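Local coordinates for cytoplasmic protein (Cryptococcus neoformans var. grubii serotype A, PDB 7LPO) that probably hydrolyses the beta-glucosidic bond of steryl glucosides, as a fungal sterylglucosidase of glycoside hydrolase family 5, at residues K75-D80 and D85-R90; F215-T220 and G275-K280; S388-P391 and Q397-F400. One frame throughout, in Å; residues are numbered along the deposited sequence.

How the contacts relate
From the N terminus, contact 1 comes first: after only four intervening residues helix 83-93 comes back against loop 75-80. Contact 2 spans a far longer excursion, 54 residues with helix 232-254 and strand 263-267 among them, before 275-280 returns to helix 206-221. Contact 3 closes a short turn of five residues just ahead of helix 400-419. All three follow in series; none encloses or crosses another. Contact 1 lies on the opposite side of the chain's centre, about 41 Å from contact 2 between centres. Contacts 2 and 3 touch, with Pro-391 CG 3.6 Å from Thr-220 O, and join helix 206-221, loop 275-280 and the start of helix 400-419.

Contact 1 of 3, residues K75-D80 and D85-R90; sequences KPLNLD and DLHLAR
Leu-77 spreads its two methyl branches over neighbouring residues of helix 83-93, CD2 on His-87 and CD1 on Leu-88. Leu-77 CD2 lies 3.8 Å from His-87 CB and almost as near the ring carbon CD2 of that histidine, meeting the imidazole obliquely. The two side chains run past each other in opposite directions. Leu-77 CD1 comes within 3.9 Å of Leu-88 CG and sits about equally far from both of the Leu-88 methyls, at the forked end of that side chain. Leu-77 CG stands beside its own backbone N and the chain is then extended (chi1 -69°, chi2 176°), which carries the fork toward the helix. This packing of three residues is apolar and mostly buried, at ordinary van der Waals spacing.

The other flank is looser. From Asn-78 onward the loop leaves the helix: Asn-78 and Leu-79 touch nothing of 85-90, and Asp-80 is exposed. Here the backbone is shaped by an Asx turn, Asn-78 OD1 accepting from Asp-80 N at 2.7 Å with the donor in the carbonyl plane and an N-H...O angle of 151°. Asn-74 adds to the turn, its side chain bonding Leu-79 N and Asp-80 OD2.

The polar end of His-87 is used elsewhere. ND1 bonds Tyr-573 OH, which also bonds Arg-90 NH1, and the Arg-90 guanidinium has His-87 ND1 at its edge, in plane; the shared hydroxyl probably helps to fix the rotation of the imidazole.

In the TIM barrel expected of this family, helix 83-93 connects the parallel strands 35-43 and 98-104, and loop 75-80 is part of the crossover leading into it. Helix 118-133 borders the same loop: Tyr-123 OH bonds Leu-77 O, and Leu-79 packs on Tyr-123, Ala-126 and Lys-130.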
ATOM      1  N   LYS A  75      10.808 -12.569   8.531  1.00 27.32           N
ATOM      2  CA  LYS A  75      10.413 -11.243   8.086  1.00 24.99           C
ATOM      3  C   LYS A  75       8.894 -11.162   8.128  1.00 19.83           C
ATOM      4  O   LYS A  75       8.226 -12.037   7.566  1.00 19.21           O
ATOM      5  CB  LYS A  75      10.911 -10.946   6.668  1.00 29.52           C
ATOM      6  CG  LYS A  75      12.424 -10.880   6.548  1.00 31.61           C
ATOM      7  CD  LYS A  75      12.843 -11.172   5.117  1.00 32.54           C
ATOM      8  CE  LYS A  75      13.778 -10.095   4.602  1.00 32.75           C
ATOM      9  NZ  LYS A  75      13.595  -9.902   3.142  1.00 32.56           N
ATOM     10  N   PRO A  76       8.308 -10.112   8.707  1.00 20.15           N
ATOM     11  CA  PRO A  76       8.973  -8.844   9.046  1.00 23.74           C
ATOM     12  C   PRO A  76       9.752  -8.821  10.354  1.00 27.74           C
ATOM     13  O   PRO A  76      10.644  -7.990  10.499  1.00 31.91           O
ATOM     14  CB  PRO A  76       7.798  -7.850   9.131  1.00 21.79           C
ATOM     15  CG  PRO A  76       6.645  -8.703   9.628  1.00 20.09           C
ATOM     16  CD  PRO A  76       6.863 -10.091   9.010  1.00 20.49           C
ATOM     17  N   LEU A  77       9.429  -9.704  11.288  1.00 22.95           N
ATOM     18  CA  LEU A  77      10.018  -9.673  12.618  1.00 19.77           C
ATOM     19  C   LEU A  77      10.730 -10.986  12.915  1.00 19.99           C
ATOM     20  O   LEU A  77      10.179 -12.069  12.686  1.00 19.97           O
ATOM     21  CB  LEU A  77       8.942  -9.413  13.664  1.00 19.37           C
ATOM     22  CG  LEU A  77       8.310  -8.024  13.668  1.00 23.47           C
ATOM     23  CD1 LEU A  77       7.208  -8.012  14.717  1.00 25.23           C
ATOM     24  CD2 LEU A  77       9.326  -6.923  13.930  1.00 24.37           C
ATOM     25  N   ASN A  78      11.957 -10.884  13.417  1.00 20.20           N
ATOM     26  CA  ASN A  78      12.717 -12.056  13.824  1.00 23.07           C
ATOM     27  C   ASN A  78      12.242 -12.509  15.203  1.00 25.58           C
ATOM     28  O   ASN A  78      12.275 -11.737  16.168  1.00 26.87           O
ATOM     29  CB  ASN A  78      14.206 -11.744  13.838  1.00 23.81           C
ATOM     30  CG  ASN A  78      15.049 -12.988  13.999  1.00 26.31           C
ATOM     31  OD1 ASN A  78      14.852 -13.771  14.925  1.00 26.15           O
ATOM     32  ND2 ASN A  78      15.980 -13.186  13.087  1.00 30.12           N
ATOM     33  N   LEU A  79      11.779 -13.748  15.290  1.00 28.64           N
ATOM     34  CA  LEU A  79      11.239 -14.284  16.532  1.00 29.86           C
ATOM     35  C   LEU A  79      12.249 -15.140  17.286  1.00 32.87           C
ATOM     36  O   LEU A  79      11.914 -15.682  18.341  1.00 34.22           O
ATOM     37  CB  LEU A  79       9.968 -15.096  16.244  1.00 28.08           C
ATOM     38  CG  LEU A  79       8.837 -14.312  15.559  1.00 29.06           C
ATOM     39  CD1 LEU A  79       7.684 -15.240  15.159  1.00 29.62           C
ATOM     40  CD2 LEU A  79       8.302 -13.191  16.425  1.00 28.91           C
ATOM     41  N   ASP A  80      13.476 -15.260  16.782  1.00 39.65           N
ATOM     42  CA  ASP A  80      14.497 -16.070  17.432  1.00 42.32           C
ATOM     43  C   ASP A  80      15.477 -15.263  18.274  1.00 45.10           C
ATOM     44  O   ASP A  80      16.115 -15.837  19.162  1.00 48.97           O
ATOM     45  CB  ASP A  80      15.299 -16.864  16.389  1.00 40.93           C
ATOM     46  CG  ASP A  80      14.438 -17.839  15.597  1.00 43.04           C
ATOM     47  OD1 ASP A  80      13.435 -18.341  16.149  1.00 44.76           O
ATOM     48  OD2 ASP A  80      14.764 -18.101  14.421  1.00 43.20           O
ATOM     49  N   ASP A  85      10.063  -8.048  19.965  1.00 24.79           N
ATOM     50  CA  ASP A  85       9.326  -7.308  20.984  1.00 25.33           C
ATOM     51  C   ASP A  85       9.779  -5.857  21.065  1.00 23.70           C
ATOM     52  O   ASP A  85       8.984  -4.985  21.426  1.00 23.26           O
ATOM     53  CB  ASP A  85       9.488  -7.980  22.346  1.00 30.84           C
ATOM     54  CG  ASP A  85       8.805  -9.333  22.410  1.00 37.76           C
ATOM     55  OD1 ASP A  85       7.561  -9.359  22.492  1.00 37.46           O
ATOM     56  OD2 ASP A  85       9.510 -10.370  22.352  1.00 43.12           O
ATOM     57  N   LEU A  86      11.048  -5.581  20.766  1.00 27.20           N
ATOM     58  CA  LEU A  86      11.534  -4.208  20.833  1.00 26.61           C
ATOM     59  C   LEU A  86      10.904  -3.350  19.743  1.00 24.70           C
ATOM     60  O   LEU A  86      10.551  -2.193  19.985  1.00 23.73           O
ATOM     61  CB  LEU A  86      13.055  -4.193  20.722  1.00 27.70           C
ATOM     62  CG  LEU A  86      13.736  -2.877  21.084  1.00 33.14           C
ATOM     63  CD1 LEU A  86      13.261  -2.329  22.422  1.00 34.15           C
ATOM     64  CD2 LEU A  86      15.262  -3.058  21.101  1.00 36.61           C
ATOM     65  N   HIS A  87      10.737  -3.908  18.541  1.00 21.76           N
ATOM     66  CA  HIS A  87      10.105  -3.158  17.462  1.00 19.60           C
ATOM     67  C   HIS A  87       8.647  -2.860  17.780  1.00 18.51           C
ATOM     68  O   HIS A  87       8.182  -1.726  17.606  1.00 17.04           O
ATOM     69  CB  HIS A  87      10.217  -3.932  16.158  1.00 20.56           C
ATOM     70  CG  HIS A  87      11.605  -3.984  15.606  1.00 20.16           C
ATOM     71  ND1 HIS A  87      12.303  -2.856  15.240  1.00 19.62           N
ATOM     72  CD2 HIS A  87      12.423  -5.032  15.357  1.00 21.59           C
ATOM     73  CE1 HIS A  87      13.492  -3.205  14.787  1.00 21.72           C
ATOM     74  NE2 HIS A  87      13.587  -4.521  14.837  1.00 21.62           N
ATOM     75  N   LEU A  88       7.903  -3.864  18.251  1.00 19.14           N
ATOM     76  CA  LEU A  88       6.503  -3.635  18.586  1.00 17.16           C
ATOM     77  C   LEU A  88       6.380  -2.663  19.752  1.00 18.73           C
ATOM     78  O   LEU A  88       5.478  -1.820  19.773  1.00 23.16           O
ATOM     79  CB  LEU A  88       5.806  -4.959  18.902  1.00 15.72           C
ATOM     80  CG  LEU A  88       5.716  -5.944  17.733  1.00 17.00           C
ATOM     81  CD1 LEU A  88       5.262  -7.336  18.188  1.00 19.50           C
ATOM     82  CD2 LEU A  88       4.769  -5.439  16.652  1.00 16.75           C
ATOM     83  N   ALA A  89       7.279  -2.758  20.730  1.00 16.80           N
ATOM     84  CA  ALA A  89       7.268  -1.803  21.831  1.00 15.78           C
ATOM     85  C   ALA A  89       7.431  -0.386  21.310  1.00 14.77           C
ATOM     86  O   ALA A  89       6.724   0.531  21.741  1.00 15.72           O
ATOM     87  CB  ALA A  89       8.379  -2.133  22.828  1.00 19.16           C
ATOM     88  N   ARG A  90       8.368  -0.192  20.382  1.00 14.44           N
ATOM     89  CA  ARG A  90       8.586   1.130  19.816  1.00 14.04           C
ATOM     90  C   ARG A  90       7.322   1.632  19.136  1.00 14.02           C
ATOM     91  O   ARG A  90       6.881   2.762  19.369  1.00 14.12           O
ATOM     92  CB  ARG A  90       9.755   1.077  18.836  1.00 14.07           C
ATOM     93  CG  ARG A  90      10.190   2.432  18.283  1.00 16.06           C
ATOM     94  CD  ARG A  90      11.464   2.288  17.422  1.00 18.07           C
ATOM     95  NE  ARG A  90      12.629   1.872  18.210  1.00 19.44           N
ATOM     96  CZ  ARG A  90      13.249   0.700  18.092  1.00 18.51           C
ATOM     97  NH1 ARG A  90      12.838  -0.208  17.209  1.00 19.10           N
ATOM     98  NH2 ARG A  90      14.298   0.442  18.854  1.00 17.42           N
TER

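Contact 2 of 3, residues F215-T220 and G275-K280; sequences FFAGKT and GLIGCK
Ile-277 reaches helix 206-221 end-on through CD1, which lies 3.7 Å from Ala-217 CB and 3.9 Å from Phe-216 CB. These apolar touches make the contact. CG1 stands beside the backbone N and CD1 extends onward (chi1 -64°, chi2 160°), which brings the longer branch, not CG2, to the helix. Phe-400 and Phe-404 of helix 400-419 also pack on Ile-277.

Aromatic packing within the helix lies beside this contact. Phe-215 CD2 stands 3.6 Å above the Phe-216 ring, over its centre, while Phe-216 CD2 lies at the edge of Phe-215, in plane. Phe-216 also meets Phe-400 edge-to-face.

Within 275-280, a type II turn, closed by Cys-279 N to Leu-276 O at 3.0 Å, presents Ile-277, with Gly-278 next at positive phi. Lys-280 NZ folds back to Gly-278 O at 2.9 Å. The helix is kinked at Lys-219 and Thr-220; Gln-233 OE1 accepts from Lys-219 N. Leu-276 N also bonds Thr-213 OG1, one turn earlier on the helix.

The interface itself is therefore apolar and small. Its fit depends on one isoleucine branch in a buried aromatic setting, while the polar bonds lie in the turn and along the helix, away from the methyl.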
ATOM      1  N   PHE A 215      -5.003 -11.768 -15.904  1.00 14.63           N
ATOM      2  CA  PHE A 215      -5.543 -11.950 -14.556  1.00 14.56           C
ATOM      3  C   PHE A 215      -6.998 -11.501 -14.454  1.00 14.55           C
ATOM      4  O   PHE A 215      -7.840 -12.217 -13.901  1.00 14.52           O
ATOM      5  CB  PHE A 215      -4.677 -11.183 -13.553  1.00 14.53           C
ATOM      6  CG  PHE A 215      -5.012 -11.458 -12.106  1.00 14.47           C
ATOM      7  CD1 PHE A 215      -4.529 -12.596 -11.470  1.00 14.45           C
ATOM      8  CD2 PHE A 215      -5.792 -10.570 -11.376  1.00 14.43           C
ATOM      9  CE1 PHE A 215      -4.815 -12.849 -10.149  1.00 14.40           C
ATOM     10  CE2 PHE A 215      -6.082 -10.824 -10.044  1.00 14.38           C
ATOM     11  CZ  PHE A 215      -5.582 -11.975  -9.433  1.00 14.36           C
ATOM     12  N   PHE A 216      -7.305 -10.304 -14.944  1.00 14.56           N
ATOM     13  CA  PHE A 216      -8.612  -9.704 -14.731  1.00 14.55           C
ATOM     14  C   PHE A 216      -9.576  -9.929 -15.878  1.00 14.59           C
ATOM     15  O   PHE A 216     -10.785  -9.813 -15.666  1.00 14.58           O
ATOM     16  CB  PHE A 216      -8.492  -8.190 -14.518  1.00 14.53           C
ATOM     17  CG  PHE A 216      -8.016  -7.805 -13.165  1.00 14.48           C
ATOM     18  CD1 PHE A 216      -8.733  -8.150 -12.039  1.00 14.43           C
ATOM     19  CD2 PHE A 216      -6.844  -7.101 -13.014  1.00 14.48           C
ATOM     20  CE1 PHE A 216      -8.293  -7.800 -10.793  1.00 14.39           C
ATOM     21  CE2 PHE A 216      -6.400  -6.740 -11.762  1.00 14.43           C
ATOM     22  CZ  PHE A 216      -7.126  -7.086 -10.651  1.00 14.39           C
ATOM     23  N   ALA A 217      -9.081 -10.232 -17.087  1.00 14.65           N
ATOM     24  CA  ALA A 217      -9.971 -10.256 -18.242  1.00 14.70           C
ATOM     25  C   ALA A 217      -9.517 -11.211 -19.338  1.00 14.75           C
ATOM     26  O   ALA A 217      -9.886 -11.008 -20.501  1.00 14.81           O
ATOM     27  CB  ALA A 217     -10.098  -8.828 -18.824  1.00 14.72           C
ATOM     28  N   GLY A 218      -8.735 -12.237 -19.001  1.00 14.75           N
ATOM     29  CA  GLY A 218      -8.307 -13.199 -20.006  1.00 14.80           C
ATOM     30  C   GLY A 218      -9.453 -13.802 -20.798  1.00 14.84           C
ATOM     31  O   GLY A 218      -9.321 -14.065 -21.994  1.00 17.42           O
ATOM     32  N   LYS A 219     -10.598 -14.025 -20.149  1.00 14.92           N
ATOM     33  CA  LYS A 219     -11.718 -14.651 -20.852  1.00 17.34           C
ATOM     34  C   LYS A 219     -12.302 -13.743 -21.928  1.00 16.16           C
ATOM     35  O   LYS A 219     -12.940 -14.235 -22.865  1.00 16.12           O
ATOM     36  CB  LYS A 219     -12.816 -15.051 -19.859  1.00 19.22           C
ATOM     37  CG  LYS A 219     -12.459 -16.247 -18.994  1.00 21.68           C
ATOM     38  CD  LYS A 219     -13.581 -16.600 -18.022  1.00 24.96           C
ATOM     39  CE  LYS A 219     -13.513 -15.748 -16.763  1.00 30.71           C
ATOM     40  NZ  LYS A 219     -14.316 -16.320 -15.631  1.00 34.86           N
ATOM     41  N   THR A 220     -12.090 -12.437 -21.820  1.00 14.88           N
ATOM     42  CA  THR A 220     -12.600 -11.478 -22.791  1.00 14.92           C
ATOM     43  C   THR A 220     -11.602 -11.203 -23.908  1.00 14.98           C
ATOM     44  O   THR A 220     -11.988 -11.152 -25.081  1.00 15.04           O
ATOM     45  CB  THR A 220     -12.951 -10.166 -22.078  1.00 16.86           C
ATOM     46  OG1 THR A 220     -13.973 -10.415 -21.108  1.00 18.56           O
ATOM     47  CG2 THR A 220     -13.419  -9.084 -23.062  1.00 17.60           C
ATOM     48  N   GLY A 275      -3.326  -3.701 -16.685  1.00 17.02           N
ATOM     49  CA  GLY A 275      -2.854  -4.214 -17.957  1.00 15.90           C
ATOM     50  C   GLY A 275      -3.204  -3.299 -19.108  1.00 15.91           C
ATOM     51  O   GLY A 275      -3.053  -2.077 -19.035  1.00 18.07           O
ATOM     52  N   LEU A 276      -3.682  -3.891 -20.193  1.00 14.83           N
ATOM     53  CA  LEU A 276      -4.106  -3.132 -21.356  1.00 14.88           C
ATOM     54  C   LEU A 276      -5.597  -2.832 -21.354  1.00 17.41           C
ATOM     55  O   LEU A 276      -6.095  -2.237 -22.314  1.00 14.91           O
ATOM     56  CB  LEU A 276      -3.729  -3.895 -22.619  1.00 15.92           C
ATOM     57  CG  LEU A 276      -2.220  -3.951 -22.862  1.00 19.89           C
ATOM     58  CD1 LEU A 276      -1.895  -4.917 -23.974  1.00 19.66           C
ATOM     59  CD2 LEU A 276      -1.689  -2.555 -23.175  1.00 24.50           C
ATOM     60  N   ILE A 277      -6.313  -3.219 -20.297  1.00 17.87           N
ATOM     61  CA  ILE A 277      -7.763  -3.095 -20.280  1.00 17.20           C
ATOM     62  C   ILE A 277      -8.148  -1.625 -20.305  1.00 18.82           C
ATOM     63  O   ILE A 277      -7.693  -0.831 -19.472  1.00 19.02           O
ATOM     64  CB  ILE A 277      -8.348  -3.777 -19.038  1.00 15.40           C
ATOM     65  CG1 ILE A 277      -8.080  -5.278 -19.044  1.00 15.40           C
ATOM     66  CG2 ILE A 277      -9.830  -3.517 -18.963  1.00 17.00           C
ATOM     67  CD1 ILE A 277      -8.205  -5.900 -17.662  1.00 15.33           C
ATOM     68  N   GLY A 278      -9.010  -1.260 -21.246  1.00 23.66           N
ATOM     69  CA  GLY A 278      -9.409   0.117 -21.407  1.00 23.00           C
ATOM     70  C   GLY A 278      -8.499   0.942 -22.279  1.00 23.28           C
ATOM     71  O   GLY A 278      -8.772   2.130 -22.470  1.00 23.18           O
ATOM     72  N   CYS A 279      -7.427   0.362 -22.814  1.00 19.13           N
ATOM     73  CA  CYS A 279      -6.567   1.121 -23.709  1.00 22.30           C
ATOM     74  C   CYS A 279      -7.382   1.584 -24.905  1.00 23.45           C
ATOM     75  O   CYS A 279      -8.043   0.779 -25.564  1.00 20.91           O
ATOM     76  CB  CYS A 279      -5.381   0.282 -24.179  1.00 23.32           C
ATOM     77  SG  CYS A 279      -4.238   1.243 -25.226  1.00 21.62           S
ATOM     78  N   LYS A 280      -7.348   2.889 -25.173  1.00 30.54           N
ATOM     79  CA  LYS A 280      -8.128   3.442 -26.274  1.00 30.31           C
ATOM     80  C   LYS A 280      -7.424   3.271 -27.612  1.00 26.20           C
ATOM     81  O   LYS A 280      -8.086   3.136 -28.644  1.00 28.22           O
ATOM     82  CB  LYS A 280      -8.412   4.926 -26.020  1.00 32.25           C
ATOM     83  CG  LYS A 280      -9.152   5.202 -24.719  1.00 38.13           C
ATOM     84  CD  LYS A 280     -10.577   4.677 -24.773  1.00 44.95           C
ATOM     85  CE  LYS A 280     -11.283   4.825 -23.423  1.00 50.06           C
ATOM     86  NZ  LYS A 280     -11.348   3.526 -22.671  1.00 51.79           N
TER

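Contact 3 of 3, residues S388-P391 and Q397-F400; sequences STLP and QVDF
The Gln-397 carboxamide lies across residues 388-389, with Ser-388 O beneath one face, 4.0 Å from Gln-397 CD. Toward the amide nitrogen, Thr-389 CG2 approaches obliquely from the same side, 3.4 Å from Gln-397 NE2. Ser-388 OG is farther from that nitrogen and bonds instead to Asp-385 O. A bend at chi2 (-119°) turns the glutamine back over the other segment, although its CB points away from it.

Ser-388 O is the polar centre of the contact. Val-398 N donates to Ser-388 O over 3.0 Å, nearly straight at the hydrogen (164°) but tilted 34° out of the carbonyl plane. Gln-397 CA adds a CA-H...O contact to the same oxygen. A water donates to Ser-388 O at 2.9 Å, and to Val-398 O, so that it bridges the two segments beside the direct bond.

The two segments are the arms of a short reversal of the chain that leads into helix 400-419, whose N-cap is Asp-399; OD1 of that residue accepts weakly from the backbone N of Val-401 and Asp-402. In the TIM barrel expected of the family, this helix comes just before the parallel strand 424-427.

Val-398 fills the apolar side. Val-398 CG1 stands beside the backbone N of its own residue and meets Leu-390 CD2 at 3.7 Å, while Val-398 CG2 lies 3.4 Å from Ser-388 O, over the hydrogen-bonded carbonyl. Helix 206-221 covers this side: Leu-390 packs on Thr-220 and Val-398 on Tyr-221, whose hydroxyl also bonds Thr-389 O.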
ATOM      1  N   SER A 388     -10.509  -1.587 -25.588  1.00 22.46           N
ATOM      2  CA  SER A 388     -11.414  -0.565 -25.072  1.00 25.73           C
ATOM      3  C   SER A 388     -12.874  -1.001 -25.054  1.00 21.81           C
ATOM      4  O   SER A 388     -13.702  -0.324 -24.432  1.00 20.66           O
ATOM      5  CB  SER A 388     -11.293   0.714 -25.905  1.00 32.23           C
ATOM      6  OG  SER A 388     -11.759   0.496 -27.226  1.00 37.35           O
ATOM      7  N   THR A 389     -13.204  -2.101 -25.721  1.00 20.42           N
ATOM      8  CA  THR A 389     -14.569  -2.590 -25.829  1.00 24.36           C
ATOM      9  C   THR A 389     -14.531  -4.107 -25.661  1.00 24.50           C
ATOM     10  O   THR A 389     -13.485  -4.688 -25.368  1.00 25.36           O
ATOM     11  CB  THR A 389     -15.188  -2.189 -27.180  1.00 27.76           C
ATOM     12  OG1 THR A 389     -14.374  -2.687 -28.255  1.00 29.23           O
ATOM     13  CG2 THR A 389     -15.299  -0.662 -27.309  1.00 27.91           C
ATOM     14  N   LEU A 390     -15.663  -4.759 -25.866  1.00 25.53           N
ATOM     15  CA  LEU A 390     -15.709  -6.222 -25.892  1.00 26.95           C
ATOM     16  C   LEU A 390     -15.488  -6.718 -27.319  1.00 29.37           C
ATOM     17  O   LEU A 390     -16.192  -6.271 -28.232  1.00 29.54           O
ATOM     18  CB  LEU A 390     -17.047  -6.727 -25.370  1.00 27.84           C
ATOM     19  CG  LEU A 390     -17.419  -6.173 -23.990  1.00 29.31           C
ATOM     20  CD1 LEU A 390     -18.881  -6.404 -23.683  1.00 33.02           C
ATOM     21  CD2 LEU A 390     -16.533  -6.811 -22.908  1.00 28.90           C
ATOM     22  N   PRO A 391     -14.524  -7.613 -27.559  1.00 33.23           N
ATOM     23  CA  PRO A 391     -14.212  -7.979 -28.954  1.00 36.30           C
ATOM     24  C   PRO A 391     -15.386  -8.534 -29.744  1.00 40.74           C
ATOM     25  O   PRO A 391     -15.419  -8.356 -30.967  1.00 44.59           O
ATOM     26  CB  PRO A 391     -13.095  -9.022 -28.803  1.00 34.43           C
ATOM     27  CG  PRO A 391     -12.386  -8.615 -27.541  1.00 33.42           C
ATOM     28  CD  PRO A 391     -13.511  -8.135 -26.618  1.00 33.61           C
ATOM     29  N   GLN A 397     -18.281  -0.002 -24.481  1.00 49.75           N
ATOM     30  CA  GLN A 397     -16.978   0.392 -23.954  1.00 51.17           C
ATOM     31  C   GLN A 397     -16.833  -0.077 -22.509  1.00 50.24           C
ATOM     32  O   GLN A 397     -17.780   0.006 -21.722  1.00 53.58           O
ATOM     33  CB  GLN A 397     -16.783   1.907 -24.061  1.00 51.59           C
ATOM     34  CG  GLN A 397     -16.635   2.406 -25.515  1.00 55.11           C
ATOM     35  CD  GLN A 397     -15.294   3.091 -25.796  1.00 58.51           C
ATOM     36  OE1 GLN A 397     -14.863   3.968 -25.047  1.00 61.88           O
ATOM     37  NE2 GLN A 397     -14.636   2.695 -26.889  1.00 57.04           N
ATOM     38  N   VAL A 398     -15.633  -0.583 -22.166  1.00 32.06           N
ATOM     39  CA  VAL A 398     -15.438  -1.293 -20.904  1.00 27.44           C
ATOM     40  C   VAL A 398     -14.944  -0.341 -19.820  1.00 23.52           C
ATOM     41  O   VAL A 398     -14.321   0.690 -20.079  1.00 22.97           O
ATOM     42  CB  VAL A 398     -14.459  -2.482 -21.049  1.00 26.93           C
ATOM     43  CG1 VAL A 398     -15.007  -3.540 -22.008  1.00 28.15           C
ATOM     44  CG2 VAL A 398     -13.088  -1.980 -21.494  1.00 25.95           C
ATOM     45  N   ASP A 399     -15.206  -0.728 -18.575  1.00 24.11           N
ATOM     46  CA  ASP A 399     -14.749  -0.030 -17.377  1.00 22.69           C
ATOM     47  C   ASP A 399     -13.977  -1.043 -16.543  1.00 19.46           C
ATOM     48  O   ASP A 399     -14.565  -1.996 -16.024  1.00 18.62           O
ATOM     49  CB  ASP A 399     -15.934   0.535 -16.596  1.00 29.56           C
ATOM     50  CG  ASP A 399     -15.511   1.354 -15.392  1.00 39.14           C
ATOM     51  OD1 ASP A 399     -14.482   1.023 -14.763  1.00 43.02           O
ATOM     52  OD2 ASP A 399     -16.218   2.336 -15.069  1.00 43.69           O
ATOM     53  N   PHE A 400     -12.666  -0.837 -16.405  1.00 20.40           N
ATOM     54  CA  PHE A 400     -11.849  -1.813 -15.692  1.00 19.47           C
ATOM     55  C   PHE A 400     -12.385  -2.065 -14.289  1.00 18.57           C
ATOM     56  O   PHE A 400     -12.491  -3.217 -13.853  1.00 18.55           O
ATOM     57  CB  PHE A 400     -10.395  -1.343 -15.620  1.00 18.73           C
ATOM     58  CG  PHE A 400      -9.546  -2.151 -14.678  1.00 16.99           C
ATOM     59  CD1 PHE A 400      -9.217  -3.450 -14.977  1.00 18.39           C
ATOM     60  CD2 PHE A 400      -9.101  -1.615 -13.487  1.00 18.00           C
ATOM     61  CE1 PHE A 400      -8.444  -4.206 -14.118  1.00 18.39           C
ATOM     62  CE2 PHE A 400      -8.339  -2.361 -12.621  1.00 18.07           C
ATOM     63  CZ  PHE A 400      -8.013  -3.669 -12.942  1.00 18.46           C
TER
HETATM   64  O   HOH W   1     -13.017   1.628 -22.341  1.00 46.15           O